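Local coordinates for group II chitinase (Ostrinia furnacalis, PDB 6JAV), which probably hydrolyses internal beta-1,4 links of chitin through glycoside hydrolase family 18 domains, of which this chain is catalytic domain 1, crystallised with a piperidine-thienopyridine inhibitor, at residues Y19-G24 and G276-A281; P249-S254 and K282-Y287; W346-D351 and G360-L365. One frame throughout, in Å; residues are numbered along the deposited sequence.

In the fold
From the N terminus, the loop after strand 8-14 supplies residues 19-24, which meet residues 276-281 some 250 residues later; contact 1 thus closes a very long excursion of the chain. Contact 2 crosses it: strand 244-257 lies within that excursion, but its antiparallel partner 284-286 follows just after it. Contact 3 comes in series after both and closes a short loop between strand 342-346 and helix 363-373. The three touch. Arg20 of contact 1 forms a salt bridge with Asp349 of contact 3, Thr279 packs on Phe284 and Ala286 of contact 2, and Met250 lies beside Trp346. Together they tie two barrel strands to the loops around the inhibitor pocket.

Contact 1 (Y19-G24 and G276-A281)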
loop_
_atom_site.group_PDB
_atom_site.type_symbol
_atom_site.label_atom_id
_atom_site.label_comp_id
_atom_site.label_asym_id
_atom_site.label_seq_id
_atom_site.Cartn_x
_atom_site.Cartn_y
_atom_site.Cartn_z
ATOM N N TYR A 19 -12.437 -12.112 -7.311
ATOM C CA TYR A 19 -13.664 -12.639 -6.705
ATOM C C TYR A 19 -14.554 -11.487 -6.269
ATOM O O TYR A 19 -14.826 -11.285 -5.083
ATOM C CB TYR A 19 -13.326 -13.495 -5.503
ATOM C CG TYR A 19 -12.347 -14.609 -5.763
ATOM C CD1 TYR A 19 -12.767 -15.805 -6.326
ATOM C CD2 TYR A 19 -11.010 -14.470 -5.431
ATOM C CE1 TYR A 19 -11.881 -16.853 -6.531
ATOM C CE2 TYR A 19 -10.116 -15.511 -5.627
ATOM C CZ TYR A 19 -10.553 -16.697 -6.181
ATOM O OH TYR A 19 -9.652 -17.718 -6.380
ATOM N N ARG A 20 -14.917 -10.688 -7.256
ATOM C CA ARG A 20 -15.848 -9.590 -7.065
ATOM C C ARG A 20 -16.886 -9.651 -8.171
ATOM O O ARG A 20 -16.593 -10.082 -9.297
ATOM C CB ARG A 20 -15.101 -8.247 -7.130
ATOM C CG ARG A 20 -14.226 -8.012 -5.918
ATOM C CD ARG A 20 -13.555 -6.625 -5.875
ATOM N NE ARG A 20 -12.710 -6.588 -4.676
ATOM C CZ ARG A 20 -11.561 -5.914 -4.575
ATOM N NH1 ARG A 20 -11.108 -5.197 -5.573
ATOM N NH2 ARG A 20 -10.857 -5.993 -3.454
ATOM N N PRO A 21 -18.105 -9.197 -7.884
ATOM C CA PRO A 21 -19.192 -9.303 -8.864
ATOM C C PRO A 21 -19.116 -8.224 -9.928
ATOM O O PRO A 21 -18.567 -7.136 -9.713
ATOM C CB PRO A 21 -20.441 -9.100 -7.997
ATOM C CG PRO A 21 -19.979 -8.203 -6.883
ATOM C CD PRO A 21 -18.553 -8.658 -6.589
ATOM N N GLY A 22 -19.696 -8.535 -11.089
ATOM C CA GLY A 22 -19.927 -7.524 -12.108
ATOM C C GLY A 22 -18.691 -6.717 -12.444
ATOM O O GLY A 22 -17.599 -7.263 -12.657
ATOM N N ILE A 23 -18.847 -5.395 -12.494
ATOM C CA ILE A 23 -17.725 -4.551 -12.882
ATOM C C ILE A 23 -16.615 -4.518 -11.839
ATOM O O ILE A 23 -15.535 -4.014 -12.143
ATOM C CB ILE A 23 -18.176 -3.116 -13.206
ATOM C CG1 ILE A 23 -18.772 -2.462 -11.977
ATOM C CG2 ILE A 23 -19.104 -3.111 -14.387
ATOM C CD1 ILE A 23 -18.732 -0.975 -12.051
ATOM N N GLY A 24 -16.839 -5.065 -10.645
ATOM C CA GLY A 24 -15.766 -5.084 -9.665
ATOM C C GLY A 24 -14.720 -6.142 -9.930
ATOM O O GLY A 24 -13.637 -6.097 -9.327
ATOM N N GLY A 276 -19.241 -1.859 0.946
ATOM C CA GLY A 276 -19.589 -1.630 -0.440
ATOM C C GLY A 276 -20.053 -2.902 -1.116
ATOM O O GLY A 276 -19.684 -4.018 -0.739
ATOM N N GLU A 277 -20.834 -2.725 -2.179
ATOM C CA GLU A 277 -21.373 -3.897 -2.859
ATOM C C GLU A 277 -20.321 -4.681 -3.634
ATOM O O GLU A 277 -20.533 -5.868 -3.909
ATOM C CB GLU A 277 -22.532 -3.486 -3.769
ATOM C CG GLU A 277 -22.109 -2.691 -4.957
ATOM C CD GLU A 277 -22.192 -1.189 -4.732
ATOM O OE1 GLU A 277 -21.946 -0.707 -3.595
ATOM O OE2 GLU A 277 -22.498 -0.481 -5.714
ATOM N N TYR A 278 -19.198 -4.064 -4.004
ATOM C CA TYR A 278 -18.159 -4.793 -4.712
ATOM C C TYR A 278 -17.037 -5.279 -3.815
ATOM O O TYR A 278 -16.542 -6.393 -4.004
ATOM C CB TYR A 278 -17.546 -3.935 -5.814
ATOM C CG TYR A 278 -18.535 -3.595 -6.888
ATOM C CD1 TYR A 278 -18.825 -4.507 -7.901
ATOM C CD2 TYR A 278 -19.194 -2.382 -6.877
ATOM C CE1 TYR A 278 -19.739 -4.197 -8.879
ATOM C CE2 TYR A 278 -20.087 -2.055 -7.860
ATOM C CZ TYR A 278 -20.365 -2.967 -8.856
ATOM O OH TYR A 278 -21.276 -2.629 -9.815
ATOM N N THR A 279 -16.591 -4.449 -2.871
ATOM C CA THR A 279 -15.441 -4.809 -2.056
ATOM C C THR A 279 -15.823 -5.547 -0.787
ATOM O O THR A 279 -14.985 -6.273 -0.240
ATOM C CB THR A 279 -14.591 -3.563 -1.751
ATOM O OG1 THR A 279 -15.420 -2.542 -1.182
ATOM C CG2 THR A 279 -13.952 -3.047 -3.049
ATOM N N ARG A 280 -17.056 -5.363 -0.304
ATOM C CA ARG A 280 -17.652 -6.231 0.719
ATOM C C ARG A 280 -16.811 -6.317 2.000
ATOM O O ARG A 280 -16.553 -7.397 2.536
ATOM C CB ARG A 280 -17.968 -7.623 0.145
ATOM C CG ARG A 280 -19.149 -7.601 -0.838
ATOM C CD ARG A 280 -19.402 -8.949 -1.382
ATOM N NE ARG A 280 -18.048 -9.542 -1.719
ATOM C CZ ARG A 280 -17.777 -10.337 -2.767
ATOM N NH1 ARG A 280 -16.533 -10.727 -2.956
ATOM N NH2 ARG A 280 -18.786 -10.671 -3.605
ATOM N N ALA A 281 -16.387 -5.158 2.500
ATOM C CA ALA A 281 -15.537 -5.073 3.685
ATOM C C ALA A 281 -15.968 -3.846 4.483
ATOM O O ALA A 281 -15.801 -2.710 4.016
ATOM C CB ALA A 281 -14.061 -4.956 3.300
HETATM O O HOH W 1 -13.315 -7.974 -2.239
#
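At the rim of the inhibitor pocket, the loop that follows strand 8-14 meets the loop leading into strand 284-286, with Tyr278 and Arg280 reaching across to residues 19-24. The Tyr278 ring is the main apolar piece. Pro21 O lies at its edge, in the ring plane, 3.2 Å from Tyr278 CD1, and the same carbonyl accepts the N-H of Gly24 in a tight turn. Farther out, Ile23 crosses the phenol obliquely and brings CG1 to 3.5 Å from Tyr278 CZ. Pro21 CG adds a looser contact, 4.0 Å from Tyr278 CD1.

Arg20 and Ala281 both touch the bound thienopyridine compound, consistent with a place for the two loops at the edge of the substrate cleft of family 18 enzymes. The Arg20 chain runs extended from CG to NE, and its CG passes 3.4 Å from Tyr278 O. Thr279 CG2 sits over the centre of one guanidinium face, 4.0 Å from Arg20 CZ. A water in the guanidinium plane accepts from Arg20 NE and donates to Thr279 O, while Arg20 NH1 makes a salt bridge with Asp349. The Arg280 chain bends at chi3 (-43°), turning NE aside from an extended course. Its NH1 donates to Tyr19 O over 2.8 Å, in a bond bent to 133° at the hydrogen, and NH2 comes 3.6 Å from Pro21 CD.

Contact 2 (P249-S254 and K282-Y287); sequences PMYGQS and KGFLAY
Tyr251 and Phe284 bring their rings together near parallel, the planes 22° apart, but strongly offset, with little ring over ring. Their centroids are 4.9 Å apart, and Phe284 CE1 lies over one face of the tyrosine, 3.3 Å from Tyr251 CD2. The side chains themselves cross at about a right angle. Phe284 CG stands anti to its backbone N (chi1 -180°), which brings CG to the side of Tyr251. Tyr251 OH and Gln253 NE2 are each hydrogen-bonded to Asp199 OD1.

Between the two strands, Gly252 and Leu285 form the antiparallel hydrogen-bonded pair, with Gly252 N 2.8 Å from Leu285 O. Just beyond the paired residues, Tyr287 N, at the start of helix 287-296, donates to Met250 O. At the other end Ser254 N meets Gly283 O from well above the carbonyl plane, 66° out of it. A water lies 2.7 Å from Ser254 OG and close to Phe284 O.

Phe284 touches the inhibitor, as does Asp199. The arrangement is that of a short antiparallel strand laid against the extended end of a barrel strand, consistent with the alpha+beta insertion of family 18 chitinases, which lines one side of the cleft.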
loop_
_atom_site.group_PDB
_atom_site.type_symbol
_atom_site.label_atom_id
_atom_site.label_comp_id
_atom_site.label_asym_id
_atom_site.label_seq_id
_atom_site.Cartn_x
_atom_site.Cartn_y
_atom_site.Cartn_z
ATOM N N PRO A 249 -3.493 6.002 -1.451
ATOM C CA PRO A 249 -4.644 5.074 -1.422
ATOM C C PRO A 249 -5.621 5.330 -2.564
ATOM O O PRO A 249 -6.021 6.471 -2.829
ATOM C CB PRO A 249 -5.308 5.378 -0.070
ATOM C CG PRO A 249 -5.041 6.861 0.130
ATOM C CD PRO A 249 -3.660 7.134 -0.508
ATOM N N MET A 250 -6.025 4.247 -3.228
ATOM C CA MET A 250 -7.081 4.274 -4.235
ATOM C C MET A 250 -8.431 3.920 -3.635
ATOM O O MET A 250 -9.300 3.351 -4.326
ATOM C CB MET A 250 -6.751 3.277 -5.361
ATOM C CG MET A 250 -5.330 3.448 -5.985
ATOM S SD MET A 250 -5.099 4.867 -7.061
ATOM C CE MET A 250 -4.467 6.091 -5.896
ATOM N N TYR A 251 -8.588 4.142 -2.337
ATOM C CA TYR A 251 -9.768 3.744 -1.588
ATOM C C TYR A 251 -9.940 4.718 -0.430
ATOM O O TYR A 251 -9.072 5.557 -0.147
ATOM C CB TYR A 251 -9.607 2.304 -1.039
ATOM C CG TYR A 251 -8.485 2.229 -0.014
ATOM C CD1 TYR A 251 -7.168 2.047 -0.418
ATOM C CD2 TYR A 251 -8.756 2.381 1.346
ATOM C CE1 TYR A 251 -6.122 2.021 0.513
ATOM C CE2 TYR A 251 -7.734 2.388 2.283
ATOM C CZ TYR A 251 -6.421 2.196 1.842
ATOM O OH TYR A 251 -5.387 2.165 2.757
ATOM N N GLY A 252 -11.068 4.573 0.256
ATOM C CA GLY A 252 -11.333 5.364 1.433
ATOM C C GLY A 252 -11.637 4.507 2.641
ATOM O O GLY A 252 -11.987 3.329 2.540
ATOM N N GLN A 253 -11.468 5.128 3.815
ATOM C CA GLN A 253 -11.914 4.553 5.073
ATOM C C GLN A 253 -13.301 5.090 5.388
ATOM O O GLN A 253 -13.537 6.311 5.335
ATOM C CB GLN A 253 -10.948 4.904 6.206
ATOM C CG GLN A 253 -9.612 4.158 6.110
ATOM C CD GLN A 253 -9.679 2.704 6.569
ATOM O OE1 GLN A 253 -10.619 2.276 7.260
ATOM N NE2 GLN A 253 -8.658 1.924 6.199
ATOM N N SER A 254 -14.223 4.178 5.688
ATOM C CA SER A 254 -15.611 4.553 5.921
ATOM C C SER A 254 -16.003 4.325 7.372
ATOM O O SER A 254 -15.429 3.494 8.077
ATOM C CB SER A 254 -16.549 3.754 5.013
ATOM O OG SER A 254 -16.551 2.420 5.446
ATOM N N LYS A 282 -16.529 -4.062 5.671
ATOM C CA LYS A 282 -16.972 -2.957 6.510
ATOM C C LYS A 282 -15.799 -2.031 6.799
ATOM O O LYS A 282 -14.706 -2.492 7.136
ATOM C CB LYS A 282 -17.518 -3.529 7.826
ATOM C CG LYS A 282 -17.967 -2.488 8.834
ATOM C CD LYS A 282 -18.592 -3.156 10.071
ATOM C CE LYS A 282 -17.571 -4.044 10.774
ATOM N NZ LYS A 282 -17.950 -4.334 12.184
ATOM N N GLY A 283 -16.023 -0.719 6.642
ATOM C CA GLY A 283 -14.971 0.253 6.911
ATOM C C GLY A 283 -14.123 0.626 5.710
ATOM O O GLY A 283 -13.225 1.470 5.834
ATOM N N PHE A 284 -14.395 0.047 4.547
ATOM C CA PHE A 284 -13.563 0.222 3.368
ATOM C C PHE A 284 -14.452 0.481 2.162
ATOM O O PHE A 284 -15.473 -0.192 1.994
ATOM C CB PHE A 284 -12.817 -1.098 3.166
ATOM C CG PHE A 284 -11.881 -1.124 1.988
ATOM C CD1 PHE A 284 -10.543 -0.750 2.124
ATOM C CD2 PHE A 284 -12.327 -1.594 0.751
ATOM C CE1 PHE A 284 -9.674 -0.824 1.023
ATOM C CE2 PHE A 284 -11.465 -1.664 -0.341
ATOM C CZ PHE A 284 -10.139 -1.297 -0.195
ATOM N N LEU A 285 -14.058 1.411 1.293
ATOM C CA LEU A 285 -14.733 1.565 0.003
ATOM C C LEU A 285 -13.705 1.855 -1.083
ATOM O O LEU A 285 -12.814 2.688 -0.897
ATOM C CB LEU A 285 -15.764 2.720 -0.002
ATOM C CG LEU A 285 -17.007 2.536 0.875
ATOM C CD1 LEU A 285 -17.804 3.828 0.945
ATOM C CD2 LEU A 285 -17.891 1.391 0.356
ATOM N N ALA A 286 -13.844 1.204 -2.233
ATOM C CA ALA A 286 -12.965 1.511 -3.349
ATOM C C ALA A 286 -13.285 2.903 -3.884
ATOM O O ALA A 286 -14.398 3.409 -3.713
ATOM C CB ALA A 286 -13.193 0.493 -4.474
ATOM N N TYR A 287 -12.308 3.538 -4.538
ATOM C CA TYR A 287 -12.596 4.819 -5.171
ATOM C C TYR A 287 -13.803 4.724 -6.104
ATOM O O TYR A 287 -14.637 5.632 -6.141
ATOM C CB TYR A 287 -11.372 5.381 -5.917
ATOM C CG TYR A 287 -11.716 6.715 -6.547
ATOM C CD1 TYR A 287 -11.841 7.848 -5.753
ATOM C CD2 TYR A 287 -12.019 6.810 -7.891
ATOM C CE1 TYR A 287 -12.203 9.079 -6.300
ATOM C CE2 TYR A 287 -12.392 8.039 -8.453
ATOM C CZ TYR A 287 -12.472 9.154 -7.642
ATOM O OH TYR A 287 -12.846 10.386 -8.159
HETATM O O HOH W 2 -17.454 0.421 3.900
#

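Contact 3 (W346-D351 and G360-L365)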
loop_
_atom_site.group_PDB
_atom_site.type_symbol
_atom_site.label_atom_id
_atom_site.label_comp_id
_atom_site.label_asym_id
_atom_site.label_seq_id
_atom_site.Cartn_x
_atom_site.Cartn_y
_atom_site.Cartn_z
ATOM N N TRP A 346 -1.962 1.600 -3.622
ATOM C CA TRP A 346 -2.761 0.480 -3.156
ATOM C C TRP A 346 -4.187 0.818 -3.548
ATOM O O TRP A 346 -4.812 1.668 -2.897
ATOM C CB TRP A 346 -2.699 0.335 -1.627
ATOM C CG TRP A 346 -3.457 -0.927 -1.271
ATOM C CD1 TRP A 346 -4.824 -1.064 -1.039
ATOM C CD2 TRP A 346 -2.921 -2.243 -1.261
ATOM N NE1 TRP A 346 -5.127 -2.393 -0.835
ATOM C CE2 TRP A 346 -3.978 -3.133 -0.977
ATOM C CE3 TRP A 346 -1.639 -2.759 -1.468
ATOM C CZ2 TRP A 346 -3.776 -4.508 -0.872
ATOM C CZ3 TRP A 346 -1.443 -4.122 -1.360
ATOM C CH2 TRP A 346 -2.505 -4.974 -1.067
ATOM N N ALA A 347 -4.750 0.158 -4.571
ATOM C CA ALA A 347 -4.164 -0.900 -5.398
ATOM C C ALA A 347 -4.846 -0.723 -6.775
ATOM O O ALA A 347 -5.826 0.032 -6.910
ATOM C CB ALA A 347 -4.479 -2.275 -4.825
ATOM N N LEU A 348 -4.329 -1.411 -7.793
ATOM C CA LEU A 348 -4.819 -1.223 -9.163
ATOM C C LEU A 348 -6.334 -1.385 -9.261
ATOM O O LEU A 348 -7.005 -0.613 -9.965
ATOM C CB LEU A 348 -4.137 -2.253 -10.071
ATOM C CG LEU A 348 -2.709 -1.904 -10.463
ATOM C CD1 LEU A 348 -1.944 -3.154 -10.960
ATOM C CD2 LEU A 348 -2.692 -0.793 -11.509
ATOM N N ASP A 349 -6.878 -2.380 -8.567
ATOM C CA ASP A 349 -8.273 -2.785 -8.731
ATOM C C ASP A 349 -9.235 -1.910 -7.958
ATOM O O ASP A 349 -10.441 -2.175 -7.989
ATOM C CB ASP A 349 -8.420 -4.218 -8.208
ATOM C CG ASP A 349 -7.820 -4.378 -6.825
ATOM O OD1 ASP A 349 -6.596 -4.649 -6.731
ATOM O OD2 ASP A 349 -8.530 -4.185 -5.821
ATOM N N LEU A 350 -8.757 -0.858 -7.292
ATOM C CA LEU A 350 -9.627 -0.004 -6.503
ATOM C C LEU A 350 -9.884 1.352 -7.142
ATOM O O LEU A 350 -10.871 2.005 -6.777
ATOM C CB LEU A 350 -9.073 0.179 -5.077
ATOM C CG LEU A 350 -8.844 -1.149 -4.311
ATOM C CD1 LEU A 350 -8.028 -0.909 -3.026
ATOM C CD2 LEU A 350 -10.174 -1.839 -3.969
ATOM N N ASP A 351 -9.016 1.805 -8.043
ATOM C CA ASP A 351 -9.268 2.995 -8.859
ATOM C C ASP A 351 -10.430 2.694 -9.809
ATOM O O ASP A 351 -10.849 1.545 -9.953
ATOM C CB ASP A 351 -7.978 3.326 -9.622
ATOM C CG ASP A 351 -7.944 4.712 -10.271
ATOM O OD1 ASP A 351 -8.835 5.571 -10.063
ATOM O OD2 ASP A 351 -6.959 4.911 -11.015
ATOM N N GLY A 360 -13.057 9.326 -16.838
ATOM C CA GLY A 360 -12.030 8.610 -17.559
ATOM C C GLY A 360 -11.613 7.347 -16.821
ATOM O O GLY A 360 -11.786 7.215 -15.609
ATOM N N LYS A 361 -11.063 6.394 -17.570
ATOM C CA LYS A 361 -10.524 5.188 -16.947
ATOM C C LYS A 361 -9.310 5.527 -16.087
ATOM O O LYS A 361 -8.440 6.305 -16.488
ATOM C CB LYS A 361 -10.086 4.191 -18.015
ATOM C CG LYS A 361 -11.282 3.587 -18.755
ATOM C CD LYS A 361 -10.847 2.604 -19.833
ATOM C CE LYS A 361 -12.068 2.063 -20.579
ATOM N NZ LYS A 361 -11.680 1.113 -21.670
ATOM N N HIS A 362 -9.234 4.892 -14.926
ATOM C CA HIS A 362 -8.110 5.064 -14.010
ATOM C C HIS A 362 -7.864 6.547 -13.713
ATOM O O HIS A 362 -6.759 7.058 -13.933
ATOM C CB HIS A 362 -6.839 4.399 -14.537
ATOM C CG HIS A 362 -6.610 3.004 -14.027
ATOM N ND1 HIS A 362 -6.515 2.704 -12.685
ATOM C CD2 HIS A 362 -6.477 1.821 -14.685
ATOM C CE1 HIS A 362 -6.297 1.403 -12.539
ATOM N NE2 HIS A 362 -6.262 0.846 -13.741
ATOM N N PRO A 363 -8.862 7.267 -13.198
ATOM C CA PRO A 363 -8.649 8.710 -12.968
ATOM C C PRO A 363 -7.555 9.013 -11.952
ATOM O O PRO A 363 -6.770 9.954 -12.140
ATOM C CB PRO A 363 -10.040 9.191 -12.506
ATOM C CG PRO A 363 -10.674 7.967 -11.886
ATOM C CD PRO A 363 -10.198 6.824 -12.759
ATOM N N LEU A 364 -7.491 8.259 -10.855
ATOM C CA LEU A 364 -6.465 8.558 -9.859
ATOM C C LEU A 364 -5.077 8.202 -10.369
ATOM O O LEU A 364 -4.124 8.994 -10.244
ATOM C CB LEU A 364 -6.763 7.828 -8.550
ATOM C CG LEU A 364 -8.093 8.160 -7.845
ATOM C CD1 LEU A 364 -8.179 7.483 -6.461
ATOM C CD2 LEU A 364 -8.340 9.652 -7.718
ATOM N N LEU A 365 -4.933 7.012 -10.938
ATOM C CA LEU A 365 -3.625 6.577 -11.403
ATOM C C LEU A 365 -3.141 7.413 -12.579
ATOM O O LEU A 365 -1.954 7.766 -12.648
ATOM C CB LEU A 365 -3.677 5.083 -11.721
ATOM C CG LEU A 365 -2.363 4.388 -12.052
ATOM C CD1 LEU A 365 -1.264 4.682 -11.000
ATOM C CD2 LEU A 365 -2.637 2.886 -12.173
#
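The start of helix 363-373, the last helix of the chain, is held by a buried carboxylate from the loop after strand 342-346: Asp351 reaches to His362 and to the backbone of the first turn. Its CG stands anti to the backbone N (chi1 -166°), and both oxygens take part. Asp351 OD1 accepts the amide of Leu364 on its syn side, with Leu364 N 3.1 Å away, and has a further partner just outside the two segments. OD2 takes two donors from opposite faces of the carboxylate plane, Leu365 N at 2.9 Å from Asp351 OD2 on one and His362 ND1 at 2.8 Å from it on the other. The imidazole points squarely at this oxygen, which lies only 4° out of the ring plane, although the ring and carboxylate planes are turned 58° apart.

That bond places the N-H of His362 on ND1 and helps to fix the rotation of the ring. At another edge, His362 CE1 lies 3.3 Å from Leu348 O. Leu365 CD2 packs over one ring face, offset toward the rim, and also meets Leu348 CD2 at 3.7 Å. The Pro363 and Asp351 side chains slide past each other in opposite directions, with Pro363 CD 3.3 Å from Asp351 OD1. The donors around it, among them two amides and an imidazole N-H, and the positive end of the helix dipole would all favour a charged Asp351, despite its burial.

His362 occupies the N-cap position, but the first-turn amides find their acceptor in Asp351. The contact thus joins the C-terminal end of a barrel strand to the N terminus of a following helix, within the TIM-barrel fold of family 18.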